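Local structure of transcriptional regulator (Streptococcus dysgalactiae, 4YV9) at residues 220-223 / 224-228; 247-250 / 251-254; 257-260 / 261-264; 265-268 / 269-273. The protein probably binds DNA and SHP pheromone peptides as a quorum-sensing transcriptional regulator, here with a peptide inhibitor bound. All coordinates share one frame; numbering follows the deposited sequence.

Contact 1: residues 220-223 / 224-228; sequences NFYE and KTVFL
V226 lays its CG2 methyl over one face of the Y222 ring, a CH-pi contact with CG2 4.0 Å from the ring centroid and its nearest approach at CE1, 3.6 Å away. E223 OE2 comes to the edge of the same ring, in its plane. On the F221 ring, K224 CD approaches obliquely at 4.2 Å from CD1; beyond this pair, F221 and Y222 make edge-to-face contacts with Y222 and F221 of the second subunit. T225 turns its hydroxyl back along the helix, OG1 standing beside its own backbone N (chi1 -61°), and OG1 donates to F221 O at 2.8 Å. T225 N bonds to that same oxygen at 2.9 Å from the opposite face of the carbonyl plane, so two donors grip one acceptor. The extended chain of K224 runs over N220 O, with CG 3.3 Å from that oxygen, to a salt bridge with E259 of the second subunit. E223 OE2 is held by Q186, and Y222 OH bonds to the backbone of the bound peptide. These are the first two turns of helix 221-236, where a TPR-like helical domain contributes to both the dimer interface and the peptide site.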
loop_
_atom_site.group_PDB
_atom_site.type_symbol
_atom_site.label_atom_id
_atom_site.label_comp_id
_atom_site.label_asym_id
_atom_site.label_seq_id
_atom_site.Cartn_x
_atom_site.Cartn_y
_atom_site.Cartn_z
ATOM N N ASN B 220 7.163 4.165 -5.405
ATOM C CA ASN B 220 6.211 4.743 -6.353
ATOM C C ASN B 220 6.828 5.010 -7.730
ATOM O O ASN B 220 6.702 6.115 -8.269
ATOM C CB ASN B 220 5.640 6.056 -5.794
ATOM C CG ASN B 220 4.593 5.824 -4.725
ATOM O OD1 ASN B 220 4.683 6.370 -3.630
ATOM N ND2 ASN B 220 3.608 4.987 -5.029
ATOM N N PHE B 221 7.530 4.026 -8.282
ATOM C CA PHE B 221 8.223 4.270 -9.545
ATOM C C PHE B 221 7.241 4.474 -10.707
ATOM O O PHE B 221 7.570 5.153 -11.674
ATOM C CB PHE B 221 9.178 3.127 -9.882
ATOM C CG PHE B 221 10.525 3.221 -9.213
ATOM C CD1 PHE B 221 10.692 3.903 -8.015
ATOM C CD2 PHE B 221 11.625 2.594 -9.783
ATOM C CE1 PHE B 221 11.929 3.952 -7.396
ATOM C CE2 PHE B 221 12.876 2.658 -9.176
ATOM C CZ PHE B 221 13.026 3.340 -7.983
ATOM N N TYR B 222 6.049 3.887 -10.635
ATOM C CA TYR B 222 5.094 4.109 -11.720
ATOM C C TYR B 222 4.725 5.584 -11.801
ATOM O O TYR B 222 4.725 6.192 -12.871
ATOM C CB TYR B 222 3.834 3.267 -11.545
ATOM C CG TYR B 222 2.735 3.707 -12.473
ATOM C CD1 TYR B 222 2.863 3.539 -13.853
ATOM C CD2 TYR B 222 1.586 4.311 -11.988
ATOM C CE1 TYR B 222 1.869 3.937 -14.716
ATOM C CE2 TYR B 222 0.579 4.718 -12.855
ATOM C CZ TYR B 222 0.730 4.530 -14.214
ATOM O OH TYR B 222 -0.256 4.928 -15.092
ATOM N N GLU B 223 4.424 6.173 -10.657
ATOM C CA GLU B 223 4.053 7.575 -10.645
ATOM C C GLU B 223 5.241 8.455 -10.989
ATOM O O GLU B 223 5.074 9.468 -11.628
ATOM C CB GLU B 223 3.472 7.967 -9.279
ATOM C CG GLU B 223 2.144 7.279 -8.974
ATOM C CD GLU B 223 2.313 5.828 -8.527
ATOM O OE1 GLU B 223 3.424 5.468 -8.055
ATOM O OE2 GLU B 223 1.329 5.062 -8.627
ATOM N N LYS B 224 6.437 8.079 -10.543
ATOM C CA LYS B 224 7.636 8.844 -10.894
ATOM C C LYS B 224 7.908 8.815 -12.405
ATOM O O LYS B 224 8.385 9.799 -12.976
ATOM C CB LYS B 224 8.847 8.309 -10.145
ATOM C CG LYS B 224 8.814 8.630 -8.642
ATOM C CD LYS B 224 9.991 7.997 -7.923
ATOM C CE LYS B 224 10.140 8.570 -6.498
ATOM N NZ LYS B 224 11.030 7.710 -5.690
ATOM N N THR B 225 7.613 7.681 -13.036
ATOM C CA THR B 225 7.846 7.547 -14.477
ATOM C C THR B 225 6.851 8.384 -15.266
ATOM O O THR B 225 7.230 9.083 -16.206
ATOM C CB THR B 225 7.745 6.103 -14.935
ATOM O OG1 THR B 225 8.735 5.324 -14.261
ATOM C CG2 THR B 225 7.951 6.001 -16.452
ATOM N N VAL B 226 5.579 8.320 -14.872
ATOM C CA VAL B 226 4.553 9.131 -15.523
ATOM C C VAL B 226 4.843 10.613 -15.292
ATOM O O VAL B 226 4.753 11.424 -16.212
ATOM C CB VAL B 226 3.139 8.759 -15.011
ATOM C CG1 VAL B 226 2.102 9.773 -15.458
ATOM C CG2 VAL B 226 2.755 7.348 -15.495
ATOM N N PHE B 227 5.214 10.962 -14.059
ATOM C CA PHE B 227 5.562 12.346 -13.731
ATOM C C PHE B 227 6.787 12.829 -14.513
ATOM O O PHE B 227 6.861 13.994 -14.891
ATOM C CB PHE B 227 5.797 12.481 -12.230
ATOM C CG PHE B 227 6.014 13.898 -11.766
ATOM C CD1 PHE B 227 5.102 14.899 -12.074
ATOM C CD2 PHE B 227 7.120 14.224 -11.010
ATOM C CE1 PHE B 227 5.301 16.201 -11.645
ATOM C CE2 PHE B 227 7.322 15.528 -10.577
ATOM C CZ PHE B 227 6.409 16.512 -10.899
ATOM N N LEU B 228 7.748 11.944 -14.763
ATOM C CA LEU B 228 8.883 12.306 -15.623
ATOM C C LEU B 228 8.362 12.751 -16.989
ATOM O O LEU B 228 8.825 13.732 -17.556
ATOM C CB LEU B 228 9.846 11.126 -15.786
ATOM C CG LEU B 228 11.047 11.324 -16.706
ATOM C CD1 LEU B 228 11.902 12.479 -16.224
ATOM C CD2 LEU B 228 11.851 10.037 -16.731
#

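Contact 2: residues 247-250 / 251-254; sequences MRQA and LQIF
Q252 leaves the backbone with CG beside its own N and runs on extended, so that Q252 CG lies 3.3 Å from R248 O and the amide NE2 ends near the same oxygen. That oxygen has a firm donor in Q252 N, at 3.1 Å. The other three carbonyls are served the same way, four residues on: M247 O takes L251 N at 3.0 Å, Q249 O takes I253 N at 3.0 Å, and A250 O takes F254 N at 3.2 Å in the straightest bond of the four, 170° at the hydrogen. Apolar groups then cover these bonded oxygens. L251 CG lies 3.4 Å from M247 O, I253 CG1 lies 3.3 Å from Q249 O, and the F254 ring passes obliquely by A250 O, which is 3.5 Å from CD2. L251, I253 and F254 can do this because in each the first side-chain branch points back beside its backbone N (chi1 near -68° in all three).

The pattern is the i to i+4 ladder of helix 242-256, one of the helices of a TPR-like domain. It is wedged between helix 221-236, which receives M247, A250 and I253, and helix 260-273, which receives L251 and F254 and also meets M247 and R248 through Y270. The polar ends find partners beyond this turn. R248 NH2 makes a salt bridge with D245 one turn back, while Q252 OE1 is hydrogen-bonded to Y256 OH of the second subunit. Q249 packs on that same Y256.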
loop_
_atom_site.group_PDB
_atom_site.type_symbol
_atom_site.label_atom_id
_atom_site.label_comp_id
_atom_site.label_asym_id
_atom_site.label_seq_id
_atom_site.Cartn_x
_atom_site.Cartn_y
_atom_site.Cartn_z
HETATM N N MSE B 247 10.732 13.131 -21.648
HETATM C CA MSE B 247 9.664 12.293 -22.181
HETATM C C MSE B 247 10.234 11.034 -22.827
HETATM O O MSE B 247 9.686 9.937 -22.652
HETATM C CB MSE B 247 8.808 13.074 -23.187
HETATM C CG MSE B 247 7.953 14.167 -22.545
HETATM SE SE MSE B 247 7.307 15.524 -23.816
HETATM C CE MSE B 247 5.522 14.849 -24.119
ATOM N N ARG B 248 11.329 11.181 -23.574
ATOM C CA ARG B 248 11.947 10.014 -24.208
ATOM C C ARG B 248 12.508 9.035 -23.161
ATOM O O ARG B 248 12.461 7.826 -23.359
ATOM C CB ARG B 248 13.039 10.442 -25.185
ATOM C CG ARG B 248 12.493 10.738 -26.576
ATOM C CD ARG B 248 13.573 11.266 -27.512
ATOM N NE ARG B 248 14.288 12.385 -26.904
ATOM C CZ ARG B 248 14.874 13.360 -27.588
ATOM N NH1 ARG B 248 14.839 13.361 -28.917
ATOM N NH2 ARG B 248 15.496 14.336 -26.941
ATOM N N GLN B 249 13.035 9.559 -22.054
ATOM C CA GLN B 249 13.504 8.706 -20.955
ATOM C C GLN B 249 12.359 7.905 -20.332
ATOM O O GLN B 249 12.494 6.706 -20.060
ATOM C CB GLN B 249 14.203 9.553 -19.882
ATOM C CG GLN B 249 15.547 10.127 -20.349
ATOM C CD GLN B 249 16.119 11.114 -19.358
ATOM O OE1 GLN B 249 15.545 11.331 -18.302
ATOM N NE2 GLN B 249 17.255 11.711 -19.691
ATOM N N ALA B 250 11.224 8.563 -20.121
ATOM C CA ALA B 250 10.055 7.874 -19.577
ATOM C C ALA B 250 9.616 6.757 -20.507
ATOM O O ALA B 250 9.276 5.673 -20.044
ATOM C CB ALA B 250 8.908 8.847 -19.338
ATOM N N LEU B 251 9.642 7.010 -21.818
ATOM C CA LEU B 251 9.258 5.989 -22.791
ATOM C C LEU B 251 10.167 4.774 -22.656
ATOM O O LEU B 251 9.696 3.633 -22.660
ATOM C CB LEU B 251 9.320 6.528 -24.234
ATOM C CG LEU B 251 8.283 7.572 -24.656
ATOM C CD1 LEU B 251 8.483 8.038 -26.115
ATOM C CD2 LEU B 251 6.877 7.042 -24.443
ATOM N N GLN B 252 11.470 5.032 -22.567
ATOM C CA GLN B 252 12.469 3.975 -22.399
ATOM C C GLN B 252 12.185 3.123 -21.159
ATOM O O GLN B 252 12.337 1.896 -21.189
ATOM C CB GLN B 252 13.879 4.566 -22.284
ATOM C CG GLN B 252 14.431 5.205 -23.553
ATOM C CD GLN B 252 15.834 5.774 -23.349
ATOM O OE1 GLN B 252 16.768 5.050 -22.993
ATOM N NE2 GLN B 252 15.984 7.078 -23.568
ATOM N N ILE B 253 11.777 3.772 -20.071
ATOM C CA ILE B 253 11.454 3.047 -18.835
ATOM C C ILE B 253 10.309 2.044 -19.084
ATOM O O ILE B 253 10.450 0.855 -18.802
ATOM C CB ILE B 253 11.083 4.029 -17.692
ATOM C CG1 ILE B 253 12.313 4.852 -17.310
ATOM C CG2 ILE B 253 10.571 3.274 -16.470
ATOM C CD1 ILE B 253 12.067 5.916 -16.272
ATOM N N PHE B 254 9.186 2.516 -19.623
ATOM C CA PHE B 254 8.076 1.626 -19.992
ATOM C C PHE B 254 8.575 0.469 -20.862
ATOM O O PHE B 254 8.221 -0.692 -20.645
ATOM C CB PHE B 254 6.982 2.385 -20.757
ATOM C CG PHE B 254 6.230 3.396 -19.939
ATOM C CD1 PHE B 254 5.825 3.113 -18.640
ATOM C CD2 PHE B 254 5.911 4.632 -20.481
ATOM C CE1 PHE B 254 5.115 4.053 -17.897
ATOM C CE2 PHE B 254 5.215 5.575 -19.743
ATOM C CZ PHE B 254 4.813 5.287 -18.449
#

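Contact 3: residues 257-260 / 261-264; sequences LGED and ALYY
E259 meets the first turn of helix 260-273 in three ways: through its backbone carbonyl, through a water, and by van der Waals contact. The direct hydrogen bonds are all made by the main chain. Y263 N bonds to E259 O at 2.9 Å, almost straight in line with the carbonyl, and Y264 N bonds to D260 O at 2.8 Å. These are the opening rungs of the helix, with E259 at its N-cap position. Just before it, G258 has positive phi and ends the preceding helix in a Schellman motif, after which E259 forms the centre of an inverse gamma turn, closed by a weak bond of 3.0 Å from D260 N to G258 O.

The water-mediated link uses the side chain. The glutamate is folded at its second torsion (chi2 -72°), which brings the carboxylate round beside the helix start. A water donates to E259 OE1 at 2.9 Å and accepts from L262 N at 3.1 Å, so one of the first amides of the helix finds an acceptor in solvent.

The van der Waals contact is slight. The E259 and L262 side chains run alongside each other in the same direction, with E259 OE1 3.9 Å from L262 CD1, and both touch F221 of the second subunit and a modified side chain of the bound peptide.

E259 OE2 carries a salt bridge to K224 of the second subunit. With that lysine on one oxygen and the water-bridged helix start on the other, the carboxylate probably stays ionised, and it couples the turn between two helices to the dimer interface.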
loop_
_atom_site.group_PDB
_atom_site.type_symbol
_atom_site.label_atom_id
_atom_site.label_comp_id
_atom_site.label_asym_id
_atom_site.label_seq_id
_atom_site.Cartn_x
_atom_site.Cartn_y
_atom_site.Cartn_z
ATOM N N LEU B 257 10.821 -2.092 -19.036
ATOM C CA LEU B 257 10.077 -2.922 -18.084
ATOM C C LEU B 257 9.038 -3.809 -18.751
ATOM O O LEU B 257 8.292 -4.499 -18.074
ATOM C CB LEU B 257 9.377 -2.068 -17.020
ATOM C CG LEU B 257 10.279 -1.231 -16.115
ATOM C CD1 LEU B 257 9.417 -0.405 -15.155
ATOM C CD2 LEU B 257 11.239 -2.125 -15.335
ATOM N N GLY B 258 8.981 -3.783 -20.078
ATOM C CA GLY B 258 8.101 -4.678 -20.796
ATOM C C GLY B 258 6.677 -4.198 -20.687
ATOM O O GLY B 258 5.753 -4.963 -20.929
ATOM N N GLU B 259 6.498 -2.934 -20.295
ATOM C CA GLU B 259 5.157 -2.366 -20.190
ATOM C C GLU B 259 4.671 -1.864 -21.559
ATOM O O GLU B 259 4.616 -0.659 -21.809
ATOM C CB GLU B 259 5.138 -1.236 -19.160
ATOM C CG GLU B 259 5.421 -1.709 -17.712
ATOM C CD GLU B 259 4.257 -2.504 -17.103
ATOM O OE1 GLU B 259 3.086 -2.182 -17.389
ATOM O OE2 GLU B 259 4.522 -3.461 -16.335
ATOM N N ASP B 260 4.311 -2.798 -22.434
ATOM C CA ASP B 260 4.044 -2.486 -23.833
ATOM C C ASP B 260 2.876 -1.516 -24.034
ATOM O O ASP B 260 2.961 -0.598 -24.845
ATOM C CB ASP B 260 3.772 -3.780 -24.616
ATOM C CG ASP B 260 4.739 -4.900 -24.264
ATOM O OD1 ASP B 260 5.953 -4.757 -24.551
ATOM O OD2 ASP B 260 4.271 -5.931 -23.716
ATOM N N ALA B 261 1.783 -1.724 -23.305
ATOM C CA ALA B 261 0.590 -0.900 -23.489
ATOM C C ALA B 261 0.869 0.549 -23.102
ATOM O O ALA B 261 0.468 1.484 -23.799
ATOM C CB ALA B 261 -0.582 -1.458 -22.678
ATOM N N LEU B 262 1.561 0.731 -21.985
ATOM C CA LEU B 262 1.949 2.063 -21.549
ATOM C C LEU B 262 2.925 2.679 -22.536
ATOM O O LEU B 262 2.803 3.851 -22.887
ATOM C CB LEU B 262 2.565 2.011 -20.143
ATOM C CG LEU B 262 1.515 1.929 -19.036
ATOM C CD1 LEU B 262 2.126 1.544 -17.684
ATOM C CD2 LEU B 262 0.806 3.271 -18.932
ATOM N N TYR B 263 3.893 1.881 -22.982
ATOM C CA TYR B 263 4.863 2.345 -23.969
ATOM C C TYR B 263 4.150 2.850 -25.206
ATOM O O TYR B 263 4.404 3.966 -25.654
ATOM C CB TYR B 263 5.852 1.233 -24.337
ATOM C CG TYR B 263 6.891 1.655 -25.359
ATOM C CD1 TYR B 263 7.724 2.735 -25.121
ATOM C CD2 TYR B 263 7.048 0.956 -26.551
ATOM C CE1 TYR B 263 8.675 3.126 -26.046
ATOM C CE2 TYR B 263 8.000 1.343 -27.495
ATOM C CZ TYR B 263 8.813 2.429 -27.229
ATOM O OH TYR B 263 9.767 2.831 -28.140
ATOM N N TYR B 264 3.241 2.031 -25.740
ATOM C CA TYR B 264 2.500 2.390 -26.943
ATOM C C TYR B 264 1.690 3.660 -26.737
ATOM O O TYR B 264 1.645 4.537 -27.604
ATOM C CB TYR B 264 1.554 1.257 -27.378
ATOM C CG TYR B 264 0.534 1.733 -28.397
ATOM C CD1 TYR B 264 0.847 1.785 -29.747
ATOM C CD2 TYR B 264 -0.732 2.153 -28.000
ATOM C CE1 TYR B 264 -0.079 2.235 -30.678
ATOM C CE2 TYR B 264 -1.646 2.606 -28.902
ATOM C CZ TYR B 264 -1.319 2.651 -30.242
ATOM O OH TYR B 264 -2.241 3.098 -31.142
HETATM O O HOH W 1 1.886 -1.634 -19.982
#

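Contact 4: residues 265-268 / 269-273; sequences SYKE and HYRKE
K267 and R271 are brought across one another by their torsions. The lysine chain leaves with CG opposite its backbone N and runs on fully extended, whereas R271 starts back toward the preceding turn and then bends at chi3 (-56°), swinging the guanidinium round over the lysine methylenes. One face of that flat group therefore rests on the aliphatic part of K267, with K267 CG 4.0 Å from R271 CZ, and K267 CE comes to 3.3 Å from R271 NH2.

E268 reaches the same guanidinium at its edge. Bent at its second torsion, it places OE1 3.2 Å from R271 NH1, a hydrogen-bonded salt bridge across three residues of helix. The geometry is not that of two flat groups meeting in one plane: the planes of carboxylate and guanidinium stand 76° apart, and NH1 meets OE1 from above the carboxylate, 41° out of its plane. Underneath, R271 N bonds to K267 O at 3.0 Å and Y270 N to Y266 O at 2.9 Å, continuing the helix. On its other side, Y266 and H269 set their rings edge-to-face against Y229 of helix 221-236, and Y270 packs on M247 and R248 of helix 242-256.

Charges are thus shared out along the exposed side of helix 260-273. K267 NZ lies 3.5 Å from R271 NH2, a like-charge pair whose mutual repulsion the E268 carboxylate would partly offset. Because the salt bridge is tilted and solvent-exposed, its strength is probably modest, and the methylenes of K267 under the flat face probably contribute to placing the arginine.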
loop_
_atom_site.group_PDB
_atom_site.type_symbol
_atom_site.label_atom_id
_atom_site.label_comp_id
_atom_site.label_asym_id
_atom_site.label_seq_id
_atom_site.Cartn_x
_atom_site.Cartn_y
_atom_site.Cartn_z
ATOM N N SER B 265 1.035 3.742 -25.586
ATOM C CA SER B 265 0.097 4.817 -25.325
ATOM C C SER B 265 0.819 6.157 -25.155
ATOM O O SER B 265 0.388 7.174 -25.700
ATOM C CB SER B 265 -0.742 4.486 -24.091
ATOM O OG SER B 265 -1.810 5.400 -23.949
ATOM N N TYR B 266 1.927 6.165 -24.417
ATOM C CA TYR B 266 2.678 7.406 -24.258
ATOM C C TYR B 266 3.464 7.781 -25.521
ATOM O O TYR B 266 3.639 8.963 -25.819
ATOM C CB TYR B 266 3.603 7.312 -23.041
ATOM C CG TYR B 266 2.853 7.610 -21.767
ATOM C CD1 TYR B 266 2.167 6.613 -21.095
ATOM C CD2 TYR B 266 2.787 8.905 -21.267
ATOM C CE1 TYR B 266 1.458 6.883 -19.948
ATOM C CE2 TYR B 266 2.083 9.186 -20.128
ATOM C CZ TYR B 266 1.420 8.173 -19.468
ATOM O OH TYR B 266 0.713 8.460 -18.326
ATOM N N LYS B 267 3.905 6.785 -26.284
ATOM C CA LYS B 267 4.646 7.057 -27.510
ATOM C C LYS B 267 3.713 7.682 -28.544
ATOM O O LYS B 267 4.130 8.493 -29.376
ATOM C CB LYS B 267 5.280 5.770 -28.039
ATOM C CG LYS B 267 6.106 5.908 -29.314
ATOM C CD LYS B 267 6.450 4.512 -29.819
ATOM C CE LYS B 267 7.375 4.522 -31.019
ATOM N NZ LYS B 267 7.363 3.187 -31.707
ATOM N N GLU B 268 2.439 7.314 -28.471
ATOM C CA GLU B 268 1.406 7.916 -29.311
ATOM C C GLU B 268 1.217 9.399 -28.969
ATOM O O GLU B 268 1.100 10.240 -29.863
ATOM C CB GLU B 268 0.089 7.156 -29.143
ATOM C CG GLU B 268 -1.003 7.533 -30.121
ATOM C CD GLU B 268 -0.800 6.906 -31.482
ATOM O OE1 GLU B 268 -0.021 5.935 -31.574
ATOM O OE2 GLU B 268 -1.416 7.382 -32.460
ATOM N N HIS B 269 1.186 9.706 -27.673
ATOM C CA HIS B 269 1.097 11.088 -27.191
ATOM C C HIS B 269 2.300 11.887 -27.668
ATOM O O HIS B 269 2.158 13.004 -28.171
ATOM C CB HIS B 269 1.008 11.124 -25.660
ATOM C CG HIS B 269 0.780 12.494 -25.092
ATOM N ND1 HIS B 269 1.721 13.500 -25.158
ATOM C CD2 HIS B 269 -0.284 13.020 -24.437
ATOM C CE1 HIS B 269 1.246 14.586 -24.576
ATOM N NE2 HIS B 269 0.032 14.322 -24.129
ATOM N N TYR B 270 3.485 11.302 -27.514
ATOM C CA TYR B 270 4.724 11.921 -27.970
ATOM C C TYR B 270 4.702 12.258 -29.477
ATOM O O TYR B 270 4.903 13.411 -29.852
ATOM C CB TYR B 270 5.919 11.014 -27.651
ATOM C CG TYR B 270 7.254 11.691 -27.869
ATOM C CD1 TYR B 270 7.883 12.381 -26.837
ATOM C CD2 TYR B 270 7.877 11.660 -29.116
ATOM C CE1 TYR B 270 9.102 13.017 -27.040
ATOM C CE2 TYR B 270 9.092 12.291 -29.324
ATOM C CZ TYR B 270 9.700 12.962 -28.282
ATOM O OH TYR B 270 10.905 13.586 -28.491
ATOM N N ARG B 271 4.467 11.265 -30.334
ATOM C CA ARG B 271 4.453 11.497 -31.780
ATOM C C ARG B 271 3.419 12.539 -32.208
ATOM O O ARG B 271 3.614 13.244 -33.202
ATOM C CB ARG B 271 4.202 10.187 -32.531
ATOM C CG ARG B 271 5.444 9.328 -32.707
ATOM C CD ARG B 271 5.137 8.070 -33.507
ATOM N NE ARG B 271 4.060 7.299 -32.890
ATOM C CZ ARG B 271 4.045 5.974 -32.783
ATOM N NH1 ARG B 271 3.019 5.372 -32.197
ATOM N NH2 ARG B 271 5.053 5.251 -33.257
ATOM N N LYS B 272 2.327 12.641 -31.454
ATOM C CA LYS B 272 1.276 13.612 -31.759
ATOM C C LYS B 272 1.637 15.021 -31.287
ATOM O O LYS B 272 1.647 15.964 -32.077
ATOM C CB LYS B 272 -0.052 13.179 -31.130
ATOM C CG LYS B 272 -1.023 14.326 -30.855
ATOM C CD LYS B 272 -2.251 14.272 -31.751
ATOM C CE LYS B 272 -3.422 15.022 -31.124
ATOM N NZ LYS B 272 -4.294 15.663 -32.149
ATOM N N GLU B 273 1.945 15.162 -30.001
ATOM C CA GLU B 273 2.158 16.483 -29.424
ATOM C C GLU B 273 3.569 17.031 -29.652
ATOM O O GLU B 273 3.801 18.231 -29.506
ATOM C CB GLU B 273 1.845 16.455 -27.928
ATOM C CG GLU B 273 0.387 16.140 -27.615
ATOM C CD GLU B 273 -0.565 17.248 -28.035
ATOM O OE1 GLU B 273 -0.897 18.103 -27.184
ATOM O OE2 GLU B 273 -0.986 17.264 -29.212
#

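In the fold
Following the chain, contact 1 opens helix 221-236, contact 2 lies within helix 242-256, contact 3 spans the turn into helix 260-273, and contact 4 continues that last helix. Each is local, so none closes a long loop, and the four run in series without nesting or crossing. The helices nevertheless pack together. T225 meets I253 and F254 between contacts 1 and 2, Y222 meets L262 between 1 and 3, and V226 meets Y266 between 1 and 4. F254 also touches L262 and Y266, joining contact 2 to 3 and 4. Contacts 1, 2 and 3 touch the second subunit, while 1, 3 and 4 touch the bound peptide.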